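Local coordinates for protein aldo-keto reductase family 1 member C1 (Caenorhabditis elegans, PDB 1QWK) that probably acts as an NADPH-dependent aldose reductase of the aldo-keto reductase family, at residues 52-55 against 56-60; 265-268 against 269-273. All blocks are in the same frame, centred on the assembly; numbering follows the deposited sequence.

Contact 1: 52-55 against 56-60; sequences YQNE and EAIGT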
loop_
_atom_site.group_PDB
_atom_site.type_symbol
_atom_site.label_atom_id
_atom_site.label_comp_id
_atom_site.label_asym_id
_atom_site.label_seq_id
_atom_site.Cartn_x
_atom_site.Cartn_y
_atom_site.Cartn_z
ATOM N N TYR A 52 6.832 -1.515 10.712
ATOM C CA TYR A 52 7.746 -2.396 9.978
ATOM C C TYR A 52 9.151 -2.369 10.568
ATOM O O TYR A 52 9.954 -3.269 10.321
ATOM C CB TYR A 52 7.860 -1.993 8.503
ATOM C CG TYR A 52 6.569 -1.967 7.718
ATOM C CD1 TYR A 52 5.454 -2.697 8.129
ATOM C CD2 TYR A 52 6.467 -1.205 6.554
ATOM C CE1 TYR A 52 4.264 -2.661 7.400
ATOM C CE2 TYR A 52 5.290 -1.164 5.820
ATOM C CZ TYR A 52 4.190 -1.889 6.250
ATOM O OH TYR A 52 3.015 -1.797 5.539
ATOM N N GLN A 53 9.449 -1.322 11.326
ATOM C CA GLN A 53 10.762 -1.160 11.945
ATOM C C GLN A 53 11.868 -1.076 10.889
ATOM O O GLN A 53 13.001 -1.496 11.133
ATOM C CB GLN A 53 11.060 -2.327 12.894
ATOM C CG GLN A 53 9.945 -2.678 13.880
ATOM C CD GLN A 53 9.428 -1.480 14.654
ATOM O OE1 GLN A 53 10.150 -0.508 14.879
ATOM N NE2 GLN A 53 8.170 -1.552 15.080
ATOM N N ASN A 54 11.543 -0.542 9.714
ATOM C CA ASN A 54 12.546 -0.415 8.661
ATOM C C ASN A 54 12.704 1.020 8.162
ATOM O O ASN A 54 13.381 1.258 7.163
ATOM C CB ASN A 54 12.215 -1.336 7.478
ATOM C CG ASN A 54 10.904 -0.978 6.800
ATOM O OD1 ASN A 54 10.366 0.100 7.004
ATOM N ND2 ASN A 54 10.394 -1.892 5.972
ATOM N N GLU A 55 12.092 1.974 8.859
ATOM C CA GLU A 55 12.180 3.376 8.455
ATOM C C GLU A 55 13.613 3.905 8.526
ATOM O O GLU A 55 14.034 4.679 7.670
ATOM C CB GLU A 55 11.269 4.247 9.330
ATOM C CG GLU A 55 9.776 3.969 9.155
ATOM C CD GLU A 55 8.918 4.777 10.114
ATOM O OE1 GLU A 55 9.196 4.743 11.333
ATOM O OE2 GLU A 55 7.962 5.439 9.656
ATOM N N GLU A 56 14.359 3.486 9.542
ATOM C CA GLU A 56 15.736 3.942 9.695
ATOM C C GLU A 56 16.579 3.495 8.495
ATOM O O GLU A 56 17.376 4.267 7.956
ATOM C CB GLU A 56 16.320 3.399 11.000
ATOM C CG GLU A 56 17.633 4.035 11.422
ATOM C CD GLU A 56 18.058 3.597 12.816
ATOM O OE1 GLU A 56 17.334 3.915 13.785
ATOM O OE2 GLU A 56 19.107 2.933 12.943
ATOM N N ALA A 57 16.388 2.250 8.075
ATOM C CA ALA A 57 17.119 1.704 6.938
ATOM C C ALA A 57 16.735 2.446 5.660
ATOM O O ALA A 57 17.589 2.755 4.827
ATOM C CB ALA A 57 16.822 0.216 6.793
ATOM N N ILE A 58 15.445 2.736 5.506
ATOM C CA ILE A 58 14.976 3.451 4.327
ATOM C C ILE A 58 15.585 4.850 4.304
ATOM O O ILE A 58 15.929 5.367 3.240
ATOM C CB ILE A 58 13.433 3.543 4.308
ATOM C CG1 ILE A 58 12.844 2.138 4.148
ATOM C CG2 ILE A 58 12.973 4.456 3.175
ATOM C CD1 ILE A 58 11.328 2.079 4.187
ATOM N N GLY A 59 15.729 5.450 5.481
ATOM C CA GLY A 59 16.315 6.775 5.569
ATOM C C GLY A 59 17.747 6.736 5.072
ATOM O O GLY A 59 18.210 7.646 4.382
ATOM N N THR A 60 18.451 5.665 5.420
ATOM C CA THR A 60 19.837 5.496 4.998
ATOM C C THR A 60 19.884 5.305 3.483
ATOM O O THR A 60 20.735 5.876 2.801
ATOM C CB THR A 60 20.485 4.285 5.704
ATOM O OG1 THR A 60 20.527 4.529 7.115
ATOM C CG2 THR A 60 21.907 4.056 5.198
HETATM O O HOH W 1 15.510 0.018 10.122
#

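Contact 2: 265-268 against 269-273; sequences IQEN and RIKEN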
loop_
_atom_site.group_PDB
_atom_site.type_symbol
_atom_site.label_atom_id
_atom_site.label_comp_id
_atom_site.label_asym_id
_atom_site.label_seq_id
_atom_site.Cartn_x
_atom_site.Cartn_y
_atom_site.Cartn_z
ATOM N N ILE A 265 10.853 -8.104 -3.313
ATOM C CA ILE A 265 12.099 -7.562 -2.774
ATOM C C ILE A 265 13.298 -8.026 -3.601
ATOM O O ILE A 265 14.398 -7.490 -3.472
ATOM C CB ILE A 265 12.324 -7.999 -1.314
ATOM C CG1 ILE A 265 12.496 -9.517 -1.241
ATOM C CG2 ILE A 265 11.146 -7.566 -0.457
ATOM C CD1 ILE A 265 12.839 -10.025 0.146
ATOM N N GLN A 266 13.078 -9.032 -4.439
ATOM C CA GLN A 266 14.131 -9.562 -5.294
ATOM C C GLN A 266 14.369 -8.607 -6.458
ATOM O O GLN A 266 13.421 -8.115 -7.067
ATOM C CB GLN A 266 13.728 -10.938 -5.818
ATOM C CG GLN A 266 13.622 -11.997 -4.736
ATOM C CD GLN A 266 12.921 -13.253 -5.216
ATOM O OE1 GLN A 266 11.696 -13.273 -5.374
ATOM N NE2 GLN A 266 13.695 -14.305 -5.467
ATOM N N GLU A 267 15.640 -8.353 -6.760
ATOM C CA GLU A 267 16.023 -7.444 -7.839
ATOM C C GLU A 267 15.287 -7.675 -9.156
ATOM O O GLU A 267 14.771 -6.732 -9.758
ATOM C CB GLU A 267 17.534 -7.529 -8.081
ATOM C CG GLU A 267 18.033 -6.678 -9.241
ATOM C CD GLU A 267 19.550 -6.686 -9.367
ATOM O OE1 GLU A 267 20.138 -7.786 -9.442
ATOM O OE2 GLU A 267 20.149 -5.590 -9.395
ATOM N N ASN A 268 15.240 -8.922 -9.609
ATOM C CA ASN A 268 14.570 -9.232 -10.867
ATOM C C ASN A 268 13.068 -9.001 -10.817
ATOM O O ASN A 268 12.471 -8.582 -11.807
ATOM C CB ASN A 268 14.854 -10.675 -11.286
ATOM C CG ASN A 268 16.300 -10.885 -11.683
ATOM O OD1 ASN A 268 16.827 -10.170 -12.538
ATOM N ND2 ASN A 268 16.949 -11.866 -11.067
ATOM N N ARG A 269 12.453 -9.277 -9.674
ATOM C CA ARG A 269 11.017 -9.076 -9.554
ATOM C C ARG A 269 10.683 -7.591 -9.457
ATOM O O ARG A 269 9.676 -7.141 -10.002
ATOM C CB ARG A 269 10.470 -9.836 -8.347
ATOM C CG ARG A 269 10.743 -11.328 -8.427
ATOM C CD ARG A 269 9.740 -12.127 -7.628
ATOM N NE ARG A 269 10.084 -13.546 -7.608
ATOM C CZ ARG A 269 9.274 -14.505 -7.171
ATOM N NH1 ARG A 269 8.065 -14.198 -6.719
ATOM N NH2 ARG A 269 9.677 -15.768 -7.184
ATOM N N ILE A 270 11.532 -6.833 -8.768
ATOM C CA ILE A 270 11.317 -5.395 -8.640
ATOM C C ILE A 270 11.348 -4.780 -10.038
ATOM O O ILE A 270 10.548 -3.904 -10.363
ATOM C CB ILE A 270 12.406 -4.733 -7.754
ATOM C CG1 ILE A 270 12.234 -5.189 -6.299
ATOM C CG2 ILE A 270 12.316 -3.205 -7.855
ATOM C CD1 ILE A 270 13.307 -4.694 -5.352
ATOM N N LYS A 271 12.270 -5.249 -10.872
ATOM C CA LYS A 271 12.375 -4.733 -12.230
ATOM C C LYS A 271 11.197 -5.201 -13.075
ATOM O O LYS A 271 10.657 -4.439 -13.875
ATOM C CB LYS A 271 13.687 -5.186 -12.874
ATOM C CG LYS A 271 14.930 -4.542 -12.275
ATOM C CD LYS A 271 16.181 -5.051 -12.972
ATOM C CE LYS A 271 17.441 -4.409 -12.424
ATOM N NZ LYS A 271 18.652 -4.982 -13.082
ATOM N N GLU A 272 10.798 -6.455 -12.887
ATOM C CA GLU A 272 9.680 -7.027 -13.631
ATOM C C GLU A 272 8.374 -6.284 -13.355
ATOM O O GLU A 272 7.636 -5.958 -14.280
ATOM C CB GLU A 272 9.497 -8.501 -13.259
ATOM C CG GLU A 272 8.445 -9.230 -14.096
ATOM C CD GLU A 272 8.016 -10.554 -13.481
ATOM O OE1 GLU A 272 8.887 -11.279 -12.955
ATOM O OE2 GLU A 272 6.810 -10.876 -13.538
ATOM N N ASN A 273 8.094 -6.021 -12.082
ATOM C CA ASN A 273 6.863 -5.344 -11.702
ATOM C C ASN A 273 6.737 -3.920 -12.246
ATOM O O ASN A 273 5.633 -3.388 -12.332
ATOM C CB ASN A 273 6.711 -5.317 -10.177
ATOM C CG ASN A 273 6.618 -6.711 -9.567
ATOM O OD1 ASN A 273 6.187 -7.661 -10.218
ATOM N ND2 ASN A 273 7.005 -6.829 -8.302
#

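Contact 1: 52-55 against 56-60
The side-chain amide of N54 meets I58 across one of its faces. The methyl CD1 of I58 sits over that face, 3.6 Å from N54 OD1. The polar atoms of the amide have other partners. OD1 is hydrogen-bonded to T48 OG1, and ND2 makes weak bonds to S26 O and T23 OG1. With chi1 at 63°, N54 CG stands between its own backbone N and carbonyl carbon. This places OD1 beneath the methyl of I58.

N54 is the N-cap of helix 55-68, but its side chain makes no capping bond. Its carbonyl starts the helical ladder instead: I58 N donates to N54 O at 3.0 Å. G59 N donates to E55 O at 2.9 Å in the next step. I58 CG1 lies beside its backbone N, which brings it within 3.2 Å of N54 O. The N-H of A57 is met by a water, with A57 N 3.2 Å from the water oxygen. The same water donates to Q53 O and so bridges the loop and the first turn. A57 faces helix 28-41, while I58 touches V31 and L103.

E55 is the first residue of the helix. Its CB points away from 56-60, and the carboxylate reaches T80 and S99. OE2 is hydrogen-bonded to T80 OG1 and S99 OG. Y52, predicted as the proton donor, lies just before this start, and Y52 OH makes a weak bond to K81 NZ. The stretch joins the barrel strand 45-47 to its following helix.

The buried amide and carboxylate therefore rely on hydroxyls and backbone oxygen from neighbouring parts of the barrel. The two hydroxyls at E55 OE2 hold the carboxylate in place between strand 77-82 and helix 92-103.

Contact 2: 265-268 against 269-273
Helix 267-274 opens with consecutive i to i+4 bonds, from I270 N to Q266 O (2.8 Å), from K271 N to E267 O and from E272 N to N268 O. The first of these is the straightest, with an N-H...O angle of 161°. Q266 is the N-cap.

Q266 and R269 run alongside each other and point the same way. The amide oxygen of Q266 lies over one face of the guanidinium, with Q266 OE1 2.8 Å from R269 NE. The angle is too poor for a hydrogen bond; the oxygen stands above NE, not in line with its N-H, and any attraction is probably electrostatic. The amide and guanidinium planes are turned 37° apart. R269 CG stands beside its backbone N (chi1 -59°), and the chain then runs extended to NE, keeping it next to Q266. R269 CD also packs against the oxygen, 3.2 Å from Q266 OE1.

E267 and K271 form a second parallel pair one turn apart. Their aliphatic parts meet at E267 CG and K271 CE, 4.0 Å apart. The charged ends stay beyond salt-bridge range, with E267 OE2 4.0 Å from K271 NZ.

I270 is the buried member. Its CG1 lies 3.2 Å from Q266 O and its CD1 3.5 Å from I265 O. It packs on A34 and A38 of helix 28-41, and its carbonyl oxygen accepts from Y43 OH. E272 OE2 is hydrogen-bonded to T244 OG1.

In aldo-keto reductases the corresponding segment, after the last barrel strand, borders the adenosine phosphate end of NADP(H), and the same role is likely here. The polar pairs lie on the exposed side of the helix. The oxygen over the guanidinium and the lysine near E267 probably give modest electrostatic stabilisation, while I270 supplies an apolar contact with helix 28-41.

Contacts 1 and 2 are two helix starts of one TIM barrel, following strands 45-47 and 259-261. Their centres are 20 Å apart and their nearest atoms about 9 Å, so they do not touch. Helix 28-41 links them: A57 and I58 of contact 1 and I270 of contact 2 all pack on it. Contact 1 holds the predicted proton donor Y52. Its E55 side chain is about 7 Å from that of K81 and about 9 Å from that of H114. In contact 2 the side chain of I265 is about 11 Å from that of Y52. Contact 1 thus probably borders the catalytic centre, and contact 2 probably the cofactor end.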